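Side-chain contacts in CD180 antigen (Mus musculus, PDB 3T6Q), which may cooperate with MD-1 and TLR4 to mediate the innate immune response of B-cells to bacterial lipopolysaccharide, leading to NF-kappa-B activation: residues Y167-K170 against E171-S174; T212-L215 against L216-F219; S270-T273 against F274-F277; Q318-A321 against S322-P325; L381-S384 against Y385-P388. All blocks are in the same frame, centred on the assembly; numbering follows the deposited sequence.

Read from the N terminus, the five contacts follow one another along a leucine-rich-repeat solenoid, each closing a turn of the chain on itself before the next begins, so that none nest or cross. Interaction 1 caps helix 170-174 just after strand 167-168, and interaction 2 caps helix 215-221 beyond strand 203-208, with centres about 17 Å apart. Interactions 3 and 4, whose centres lie about 14 Å apart, fold the loops that carry the chain from strand 255-260 to strand 282-284 and from strand 305-307 to strand 329-331. Interaction 5 shapes the chain as it leaves strand 380-382, beside an attached glycan. None of the five touches another.

Interaction 1. Residues Y167-K170 against E171-S174; sequences YLSK and EDMS
S169 and D172 hold each other across the first turn of helix 170-174 as a capping box, the reciprocal arrangement in which an N-cap side chain takes a backbone N-H of the helix and a side chain three residues on returns the bond. The helix follows strand 167-168 in the sixth repeat of the leucine-rich-repeat solenoid. With chi1 at 69°, S169 OG is tucked between its own backbone N and carbonyl carbon, and from there it faces the helix start, accepting from D172 N at 3.0 Å in a nearly straight bond (172°).

The return half is best followed along D172. Its CB lies 3.4 Å from S169 O, and CG then comes within 3.1 Å of S169 OG, placing the carboxylate beside the serine. At the tip the two oxygens differ in what they do. OD1 stays 3.4 Å from S169 OG without a bond, whereas OD2 accepts from S169 N at 3.0 Å, the donor standing above the carboxylate plane. OD2 also accepts a hydrogen bond from a water that donates its other hydrogen to Y167 O, which ties the carboxylate back to the strand.

Behind the box the ordinary helical ladder begins, M173 N donating to S169 O and S174 N to K170 O. Outside the helix, E195 accepts from K170 N, and the loop residues S143 and K145 touch the D172 side chain. At the end of the segment, S174 OG closes back on the backbone, donating to E171 O at 3.0 Å from a position tilted out of the carbonyl plane.

Interaction 2. Residues T212-L215 against L216-F219; sequences TQNL and LVIF
N214 and V217 meet through both a polar bond and a side-chain crossing at the head of helix 215-221. Of the polar links, the capping one is weak: N214 OD1 accepts from V217 N at 3.3 Å. A water bridges this end, donating to the same OD1 and accepting from L216 N, so one oxygen serves two of the first backbone N-H groups, one directly and one through the water. Backbone bonds continue the turn, weak from I218 N to N214 O and sound from F219 N to L215 O at 3.0 Å. Just outside, E241 accepts from L215 N.

The packing contacts lie around this polar start. With N214 CG anti to its nitrogen (chi1 -157°), the amide reaches forward and crosses V217 at about a right angle, its CG 3.7 Å from CG2 of the valine. T212 and I218 instead approach tip to tip, T212 CG2 lying 3.7 Å from I218 CG1. L215 CB lies 4.1 Å from F219 CE2, and the F219 ring also meets F248.

Together these make an asparagine N-cap, here opening a short helix that follows strand 203-208 in the leucine-rich-repeat solenoid.

Interaction 3. Residues S270-T273 against F274-F277; sequences SSNT and FHCF. With CU (copper (II) ion), chain J.
T273 and F274 form the tight side of this contact. They lie side by side and point the same way, and the methyl CG2 of T273 sits over one face of the F274 ring, 3.9 Å from its centroid and only 7° off the ring normal, a well-centred CH-pi contact. The methyl is placed there because chi1 of -60° sets CG2 anti to the threonine nitrogen. The same rotation lets OG1 turn back to S270 O, to which it donates at 2.7 Å; this carbonyl also accepts from T273 N. Further along, the edge of F274 points over the face of F277, CD1 standing 3.5 Å above that ring. Both phenylalanines pack on L283 of strand 282-284.

These residues belong to the loop that leads from strand 255-260 to strand 282-284 in a leucine-rich-repeat solenoid, folded here as successive type I turns. At its start S270 OG accepts from N272 N in an ST turn.

The outer side is more polar and nearer solvent, N272 being exposed and H275 partly so. N272 crosses H275 with its amide and the imidazole 22° apart. Its backbone O accepts from H275 ND1 at 2.7 Å, nearly straight and close to the ring plane, and takes a weak second bond from H275 N. Two waters bridge the backbone: one joins S271 O to F274 N, the other T273 O to C276 N. By fixing the imidazole through ND1, N272 orients the other ring nitrogen, NE2, which binds a copper(II) ion at 2.0 Å; E249 also binds it, and C276 is disulfide-bonded to C252.

Interaction 4. Residues Q318-A321 against S322-P325; sequences QISA and SNFP
S320 O accepts from N323 N at 2.9 Å, the shortest polar bond between 318-321 and 322-325. The bond is fairly straight (167°), although the donor is tilted out of the carbonyl plane. N323 folds its side chain back over the same carbonyl: chi1 of -68° sets CG beside the residue's own backbone N, N323 CG lying 3.2 Å from S320 O and ND2 3.4 Å from S320 CB. ND2 is also near S320 O, but at too poor an angle for a bond; it donates to P294 O. OD1 accepts from L297 N, while S320 OG donates to L293 O, so both polar side chains tie this turn to the preceding loop.

The chain here runs between strands 305-307 and 329-331 of the leucine-rich-repeat solenoid, in short 3-10 turns at the end of the tenth repeat. A second turn bond follows, F324 N to A321 O at 3.0 Å, with the donor well above the carbonyl plane.

Beneath the turn lies the ring of F324, one face covered by N323 CB, 3.5 Å above its centre. The ring carbon CE2 approaches I319 O to 3.5 Å; this carbonyl is buried here and has no hydrogen-bonding partner.

Interaction 5. Residues L381-S384 against Y385-P388; sequences LNLS and YNEP. With NAG (2-acetamido-2-deoxy-beta-D-glucopyranose), chain E; MAN (alpha-D-mannopyranose), chain B.
N386 and L383 make the direct polar contact: N386 ND2 donates to L383 O at 3.0 Å, approaching from above the carbonyl plane rather than along a lone pair. Their side chains cross as well, with L383 CD2 4.1 Å from ND2. At the next residue pair, the hydroxyl OG of S384 lies at the edge of the Y385 ring, 3.5 Å from CD2.

The sugars touch the same groups directly. N382 ND2 is bonded covalently to C1 of an N-acetylglucosamine, whose C5 lies 3.0 Å from S384 OG and whose C6 lies 3.7 Å from Y385 CD2. O6 of a mannose lies 3.6 Å from Y385 CD1.

A second shell sets these groups. N382 OD1 grips S384 twice, accepting from its backbone N at 3.1 Å in the carbonyl plane and from OG at 2.9 Å; the backbone bond makes an Asx turn. Chi1 of 67° brings the serine OG round to that oxygen. The rings of H359 and F409 stack with Y385.

The arrangement joins an N-glycosylation site, asparagine and serine two apart, to the LxLxxN signature of a leucine-rich repeat (L381, L383, N386), the N386 amide donating to L357 O and accepting from D360 N and I362 N of the preceding repeat.

Interaction 1. Residues Y167-K170 against E171-S174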
# COMPACT_ATOMS: atom_id res chain seq x y z
N TYR A 167 -4.10 -17.02 -3.21
CA TYR A 167 -3.81 -18.44 -3.37
C TYR A 167 -3.08 -18.99 -2.16
O TYR A 167 -2.19 -18.34 -1.62
CB TYR A 167 -2.95 -18.69 -4.63
CG TYR A 167 -2.87 -20.15 -5.03
CD1 TYR A 167 -3.93 -20.77 -5.71
CD2 TYR A 167 -1.73 -20.91 -4.73
CE1 TYR A 167 -3.86 -22.10 -6.08
CE2 TYR A 167 -1.65 -22.24 -5.11
CZ TYR A 167 -2.71 -22.83 -5.77
OH TYR A 167 -2.61 -24.14 -6.14
N LEU A 168 -3.45 -20.20 -1.75
CA LEU A 168 -2.77 -20.87 -0.66
C LEU A 168 -2.22 -22.20 -1.20
O LEU A 168 -2.98 -23.05 -1.70
CB LEU A 168 -3.73 -21.10 0.50
CG LEU A 168 -4.47 -19.90 1.14
CD1 LEU A 168 -5.54 -20.41 2.12
CD2 LEU A 168 -3.50 -19.04 1.90
N SER A 169 -0.90 -22.38 -1.13
CA SER A 169 -0.31 -23.58 -1.75
C SER A 169 0.09 -24.53 -0.64
O SER A 169 0.11 -24.14 0.52
CB SER A 169 0.93 -23.20 -2.57
OG SER A 169 1.96 -22.81 -1.67
N LYS A 170 0.43 -25.78 -1.00
CA LYS A 170 1.02 -26.72 -0.05
C LYS A 170 2.24 -26.17 0.67
O LYS A 170 2.38 -26.27 1.89
CB LYS A 170 1.45 -27.99 -0.79
CG LYS A 170 0.35 -28.98 -1.11
CD LYS A 170 0.93 -30.17 -1.87
CE LYS A 170 0.08 -31.41 -1.71
NZ LYS A 170 0.79 -32.57 -2.31
N GLU A 171 3.14 -25.57 -0.11
CA GLU A 171 4.36 -24.96 0.43
C GLU A 171 4.08 -23.88 1.45
O GLU A 171 4.69 -23.86 2.53
CB GLU A 171 5.16 -24.37 -0.72
CG GLU A 171 6.65 -24.52 -0.57
CD GLU A 171 7.33 -24.68 -1.91
OE1 GLU A 171 7.27 -23.73 -2.72
OE2 GLU A 171 7.92 -25.76 -2.15
N ASP A 172 3.14 -22.99 1.11
CA ASP A 172 2.66 -21.96 2.06
C ASP A 172 2.23 -22.59 3.37
O ASP A 172 2.64 -22.16 4.45
CB ASP A 172 1.44 -21.21 1.49
CG ASP A 172 1.77 -20.39 0.24
OD1 ASP A 172 2.97 -20.08 0.04
OD2 ASP A 172 0.82 -20.04 -0.54
N MET A 173 1.35 -23.59 3.25
CA MET A 173 0.80 -24.25 4.43
C MET A 173 1.86 -25.02 5.22
O MET A 173 1.82 -25.02 6.45
CB MET A 173 -0.40 -25.16 4.05
CG MET A 173 -1.57 -24.44 3.37
SD MET A 173 -2.14 -22.97 4.28
CE MET A 173 -2.42 -23.65 5.89
N SER A 174 2.84 -25.63 4.55
CA SER A 174 3.87 -26.36 5.31
C SER A 174 4.78 -25.43 6.12
O SER A 174 5.32 -25.83 7.13
CB SER A 174 4.67 -27.33 4.43
OG SER A 174 5.36 -26.62 3.45
O HOH W 1 -0.35 -17.82 0.39

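Interaction 2. Residues T212-L215 against L216-F219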
# COMPACT_ATOMS: atom_id res chain seq x y z
N THR A 212 -14.97 -13.33 1.53
CA THR A 212 -14.44 -14.03 0.32
C THR A 212 -15.62 -14.22 -0.69
O THR A 212 -16.80 -14.41 -0.31
CB THR A 212 -13.61 -15.36 0.60
OG1 THR A 212 -12.49 -15.53 -0.35
CG2 THR A 212 -14.53 -16.55 0.50
N GLN A 213 -15.28 -14.15 -1.96
CA GLN A 213 -16.26 -14.14 -3.04
C GLN A 213 -16.53 -15.55 -3.57
O GLN A 213 -17.42 -15.73 -4.43
CB GLN A 213 -15.80 -13.19 -4.17
CG GLN A 213 -15.63 -11.72 -3.73
CD GLN A 213 -16.94 -11.07 -3.24
OE1 GLN A 213 -17.86 -10.83 -4.04
NE2 GLN A 213 -17.02 -10.78 -1.93
N ASN A 214 -15.81 -16.56 -3.06
CA ASN A 214 -15.97 -17.92 -3.59
C ASN A 214 -15.97 -19.01 -2.51
O ASN A 214 -14.96 -19.69 -2.30
CB ASN A 214 -14.99 -18.22 -4.74
CG ASN A 214 -15.48 -19.36 -5.65
OD1 ASN A 214 -16.18 -20.30 -5.21
ND2 ASN A 214 -15.10 -19.30 -6.93
N LEU A 215 -17.13 -19.15 -1.85
CA LEU A 215 -17.28 -20.09 -0.76
C LEU A 215 -16.96 -21.53 -1.22
O LEU A 215 -16.35 -22.28 -0.48
CB LEU A 215 -18.70 -20.02 -0.20
CG LEU A 215 -19.04 -18.85 0.74
CD1 LEU A 215 -20.51 -18.91 1.16
CD2 LEU A 215 -18.13 -18.88 1.96
N LEU A 216 -17.35 -21.89 -2.44
CA LEU A 216 -17.18 -23.26 -2.97
C LEU A 216 -15.69 -23.62 -2.92
O LEU A 216 -15.33 -24.70 -2.43
CB LEU A 216 -17.70 -23.34 -4.41
CG LEU A 216 -18.37 -24.56 -5.07
CD1 LEU A 216 -18.17 -24.46 -6.58
CD2 LEU A 216 -17.78 -25.84 -4.57
N VAL A 217 -14.84 -22.69 -3.37
CA VAL A 217 -13.39 -22.84 -3.39
C VAL A 217 -12.82 -23.07 -2.01
O VAL A 217 -11.93 -23.92 -1.85
CB VAL A 217 -12.68 -21.62 -4.06
CG1 VAL A 217 -11.24 -21.44 -3.58
CG2 VAL A 217 -12.72 -21.75 -5.57
N ILE A 218 -13.32 -22.32 -1.01
CA ILE A 218 -12.84 -22.43 0.36
C ILE A 218 -13.16 -23.82 0.94
O ILE A 218 -12.29 -24.49 1.51
CB ILE A 218 -13.46 -21.33 1.30
CG1 ILE A 218 -13.11 -19.91 0.86
CG2 ILE A 218 -13.02 -21.52 2.74
CD1 ILE A 218 -11.64 -19.57 0.70
N PHE A 219 -14.44 -24.22 0.89
CA PHE A 219 -14.83 -25.52 1.44
C PHE A 219 -14.06 -26.67 0.77
O PHE A 219 -13.54 -27.55 1.45
CB PHE A 219 -16.35 -25.75 1.34
CG PHE A 219 -17.17 -24.86 2.28
CD1 PHE A 219 -17.08 -25.01 3.65
CD2 PHE A 219 -18.01 -23.88 1.77
CE1 PHE A 219 -17.81 -24.19 4.52
CE2 PHE A 219 -18.74 -23.06 2.61
CZ PHE A 219 -18.66 -23.23 3.98
O HOH W 2 -19.00 -20.36 -4.28

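Interaction 3. Residues S270-T273 against F274-F277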
# COMPACT_ATOMS: atom_id res chain seq x y z
N SER A 270 -33.43 -23.88 0.38
CA SER A 270 -33.83 -25.27 0.18
C SER A 270 -33.81 -25.99 1.53
O SER A 270 -32.93 -25.70 2.38
CB SER A 270 -32.84 -25.95 -0.79
OG SER A 270 -32.90 -27.36 -0.62
N SER A 271 -34.70 -26.95 1.73
CA SER A 271 -34.63 -27.81 2.90
C SER A 271 -33.37 -28.71 2.95
O SER A 271 -33.06 -29.33 3.99
CB SER A 271 -35.88 -28.67 2.97
OG SER A 271 -36.01 -29.42 1.76
N ASN A 272 -32.66 -28.79 1.83
CA ASN A 272 -31.41 -29.57 1.76
C ASN A 272 -30.14 -28.73 1.97
O ASN A 272 -29.01 -29.25 1.85
CB ASN A 272 -31.31 -30.29 0.40
CG ASN A 272 -30.53 -31.58 0.50
OD1 ASN A 272 -30.40 -32.16 1.59
ND2 ASN A 272 -30.01 -32.06 -0.65
N THR A 273 -30.31 -27.45 2.32
CA THR A 273 -29.17 -26.51 2.36
C THR A 273 -28.06 -26.95 3.34
O THR A 273 -26.89 -26.80 3.03
CB THR A 273 -29.62 -25.09 2.75
OG1 THR A 273 -30.56 -24.63 1.77
CG2 THR A 273 -28.42 -24.11 2.82
N PHE A 274 -28.45 -27.49 4.51
CA PHE A 274 -27.48 -27.79 5.56
C PHE A 274 -27.15 -29.28 5.72
O PHE A 274 -26.59 -29.69 6.75
CB PHE A 274 -27.95 -27.18 6.90
CG PHE A 274 -28.12 -25.67 6.83
CD1 PHE A 274 -26.99 -24.84 6.81
CD2 PHE A 274 -29.38 -25.10 6.76
CE1 PHE A 274 -27.12 -23.44 6.72
CE2 PHE A 274 -29.53 -23.70 6.70
CZ PHE A 274 -28.41 -22.88 6.66
N HIS A 275 -27.42 -30.08 4.69
CA HIS A 275 -27.16 -31.53 4.85
C HIS A 275 -25.70 -31.89 5.09
O HIS A 275 -25.47 -32.94 5.67
CB HIS A 275 -27.74 -32.34 3.67
CG HIS A 275 -26.95 -32.19 2.38
ND1 HIS A 275 -27.23 -31.25 1.46
CD2 HIS A 275 -25.85 -32.91 1.90
CE1 HIS A 275 -26.37 -31.36 0.42
NE2 HIS A 275 -25.53 -32.37 0.69
N CYS A 276 -24.72 -31.05 4.69
CA CYS A 276 -23.31 -31.26 5.07
C CYS A 276 -22.85 -30.75 6.45
O CYS A 276 -21.63 -30.83 6.77
CB CYS A 276 -22.33 -30.78 3.97
SG CYS A 276 -22.21 -31.98 2.62
N PHE A 277 -23.78 -30.27 7.27
CA PHE A 277 -23.41 -29.54 8.49
C PHE A 277 -23.55 -30.44 9.70
O PHE A 277 -23.49 -29.96 10.84
CB PHE A 277 -24.30 -28.28 8.68
CG PHE A 277 -23.98 -27.13 7.74
CD1 PHE A 277 -24.15 -27.26 6.36
CD2 PHE A 277 -23.51 -25.91 8.25
CE1 PHE A 277 -23.88 -26.17 5.52
CE2 PHE A 277 -23.20 -24.84 7.41
CZ PHE A 277 -23.39 -24.95 6.04
CU CU J . -24.31 -32.95 -0.84
O HOH W 3 -30.82 -28.68 5.43
O HOH W 4 -24.92 -28.68 3.21

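Interaction 4. Residues Q318-A321 against S322-P325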
# COMPACT_ATOMS: atom_id res chain seq x y z
N GLN A 318 -41.97 -19.85 12.41
CA GLN A 318 -41.32 -19.92 11.10
C GLN A 318 -39.83 -20.35 11.15
O GLN A 318 -39.23 -20.54 10.08
CB GLN A 318 -41.43 -18.57 10.37
CG GLN A 318 -42.84 -18.20 9.87
CD GLN A 318 -42.90 -16.79 9.30
OE1 GLN A 318 -42.41 -15.84 9.91
NE2 GLN A 318 -43.51 -16.64 8.13
N ILE A 319 -39.25 -20.48 12.34
CA ILE A 319 -37.90 -21.03 12.43
C ILE A 319 -37.95 -22.56 12.35
O ILE A 319 -36.90 -23.19 12.15
CB ILE A 319 -37.06 -20.53 13.64
CG1 ILE A 319 -37.51 -21.19 14.98
CG2 ILE A 319 -37.14 -18.99 13.73
CD1 ILE A 319 -36.45 -21.17 16.08
N SER A 320 -39.15 -23.15 12.49
CA SER A 320 -39.34 -24.61 12.47
C SER A 320 -38.40 -25.33 13.44
O SER A 320 -37.49 -26.07 13.01
CB SER A 320 -39.13 -25.15 11.04
OG SER A 320 -40.13 -24.62 10.17
N ALA A 321 -38.62 -25.12 14.73
CA ALA A 321 -37.72 -25.58 15.77
C ALA A 321 -37.61 -27.11 15.84
O ALA A 321 -36.70 -27.63 16.50
CB ALA A 321 -38.20 -25.03 17.13
N SER A 322 -38.55 -27.82 15.20
CA SER A 322 -38.47 -29.28 15.02
C SER A 322 -37.15 -29.67 14.31
O SER A 322 -36.69 -30.77 14.46
CB SER A 322 -39.68 -29.81 14.22
OG SER A 322 -39.71 -29.17 12.92
N ASN A 323 -36.56 -28.75 13.55
CA ASN A 323 -35.25 -28.96 12.92
C ASN A 323 -34.08 -29.11 13.90
O ASN A 323 -33.04 -29.63 13.53
CB ASN A 323 -34.91 -27.80 12.01
CG ASN A 323 -35.81 -27.73 10.81
OD1 ASN A 323 -36.22 -28.76 10.26
ND2 ASN A 323 -36.12 -26.51 10.37
N PHE A 324 -34.22 -28.60 15.13
CA PHE A 324 -33.03 -28.46 16.00
C PHE A 324 -33.25 -29.08 17.38
O PHE A 324 -33.11 -28.35 18.39
CB PHE A 324 -32.66 -26.97 16.17
CG PHE A 324 -32.82 -26.16 14.91
CD1 PHE A 324 -31.94 -26.32 13.86
CD2 PHE A 324 -33.84 -25.22 14.81
CE1 PHE A 324 -32.05 -25.57 12.71
CE2 PHE A 324 -33.96 -24.45 13.66
CZ PHE A 324 -33.08 -24.64 12.61
N PRO A 325 -33.55 -30.39 17.45
CA PRO A 325 -33.89 -30.93 18.78
C PRO A 325 -32.76 -30.92 19.83
O PRO A 325 -33.07 -30.99 21.05
CB PRO A 325 -34.30 -32.38 18.47
CG PRO A 325 -33.60 -32.71 17.18
CD PRO A 325 -33.60 -31.42 16.40

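Interaction 5. Residues L381-S384 against Y385-P388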
# COMPACT_ATOMS: atom_id res chain seq x y z
N LEU A 381 -32.76 -16.08 30.05
CA LEU A 381 -33.75 -15.59 29.10
C LEU A 381 -33.61 -14.10 28.94
O LEU A 381 -33.66 -13.35 29.92
CB LEU A 381 -35.15 -15.94 29.57
CG LEU A 381 -36.32 -15.25 28.82
CD1 LEU A 381 -36.35 -15.77 27.37
CD2 LEU A 381 -37.60 -15.58 29.59
N ASN A 382 -33.53 -13.65 27.69
CA ASN A 382 -33.33 -12.24 27.42
C ASN A 382 -34.48 -11.70 26.57
O ASN A 382 -34.63 -12.11 25.44
CB ASN A 382 -31.98 -12.06 26.70
CG ASN A 382 -31.55 -10.61 26.70
OD1 ASN A 382 -32.38 -9.70 26.78
ND2 ASN A 382 -30.25 -10.39 26.61
N LEU A 383 -35.32 -10.84 27.17
CA LEU A 383 -36.47 -10.23 26.51
C LEU A 383 -36.33 -8.71 26.55
O LEU A 383 -37.32 -7.97 26.53
CB LEU A 383 -37.80 -10.70 27.20
CG LEU A 383 -38.18 -12.14 26.74
CD1 LEU A 383 -39.24 -12.70 27.65
CD2 LEU A 383 -38.67 -12.11 25.29
N SER A 384 -35.07 -8.25 26.61
CA SER A 384 -34.78 -6.82 26.76
C SER A 384 -35.13 -6.12 25.46
O SER A 384 -35.20 -6.75 24.40
CB SER A 384 -33.30 -6.55 27.15
OG SER A 384 -32.41 -6.92 26.06
N TYR A 385 -35.31 -4.80 25.56
CA TYR A 385 -35.62 -3.94 24.40
C TYR A 385 -36.80 -4.45 23.54
O TYR A 385 -36.69 -4.54 22.29
CB TYR A 385 -34.38 -3.78 23.49
CG TYR A 385 -33.25 -3.03 24.14
CD1 TYR A 385 -33.26 -1.62 24.19
CD2 TYR A 385 -32.19 -3.72 24.74
CE1 TYR A 385 -32.21 -0.92 24.79
CE2 TYR A 385 -31.13 -3.04 25.35
CZ TYR A 385 -31.16 -1.64 25.34
OH TYR A 385 -30.13 -0.97 25.93
N ASN A 386 -37.91 -4.77 24.19
CA ASN A 386 -39.11 -5.16 23.47
C ASN A 386 -40.24 -4.17 23.75
O ASN A 386 -40.03 -3.17 24.47
CB ASN A 386 -39.48 -6.60 23.79
CG ASN A 386 -38.66 -7.60 22.98
OD1 ASN A 386 -38.66 -7.54 21.75
ND2 ASN A 386 -37.92 -8.48 23.64
N GLU A 387 -41.39 -4.41 23.14
CA GLU A 387 -42.58 -3.61 23.37
C GLU A 387 -43.28 -4.17 24.62
O GLU A 387 -42.79 -5.13 25.24
CB GLU A 387 -43.50 -3.60 22.13
CG GLU A 387 -42.91 -2.75 21.03
CD GLU A 387 -42.96 -1.27 21.36
OE1 GLU A 387 -41.92 -0.64 21.45
OE2 GLU A 387 -44.06 -0.74 21.56
N PRO A 388 -44.39 -3.55 25.03
CA PRO A 388 -44.97 -3.94 26.33
C PRO A 388 -45.40 -5.39 26.47
O PRO A 388 -46.09 -5.96 25.64
CB PRO A 388 -46.14 -2.94 26.49
CG PRO A 388 -45.69 -1.75 25.71
CD PRO A 388 -45.09 -2.37 24.47
C1 NAG E . -29.76 -9.03 26.62
C2 NAG E . -28.30 -8.99 27.14
C3 NAG E . -27.76 -7.54 27.09
C4 NAG E . -28.03 -6.90 25.73
C5 NAG E . -29.49 -7.08 25.35
C6 NAG E . -29.87 -6.48 23.99
C7 NAG E . -27.28 -10.39 28.89
C8 NAG E . -27.36 -10.85 30.31
N2 NAG E . -28.23 -9.52 28.48
O3 NAG E . -26.38 -7.59 27.34
O4 NAG E . -27.80 -5.49 25.72
O5 NAG E . -29.84 -8.46 25.35
O6 NAG E . -29.38 -7.29 22.92
O7 NAG E . -26.37 -10.81 28.17
C1 MAN B . -28.89 -0.61 20.24
C2 MAN B . -29.06 -0.31 18.74
C3 MAN B . -29.64 1.07 18.55
C4 MAN B . -30.96 1.21 19.32
C5 MAN B . -30.65 0.96 20.81
C6 MAN B . -31.90 1.08 21.71
O2 MAN B . -30.01 -1.21 18.20
O3 MAN B . -29.84 1.33 17.17
O4 MAN B . -31.41 2.53 19.15
O5 MAN B . -30.07 -0.34 20.96
O6 MAN B . -32.96 0.31 21.18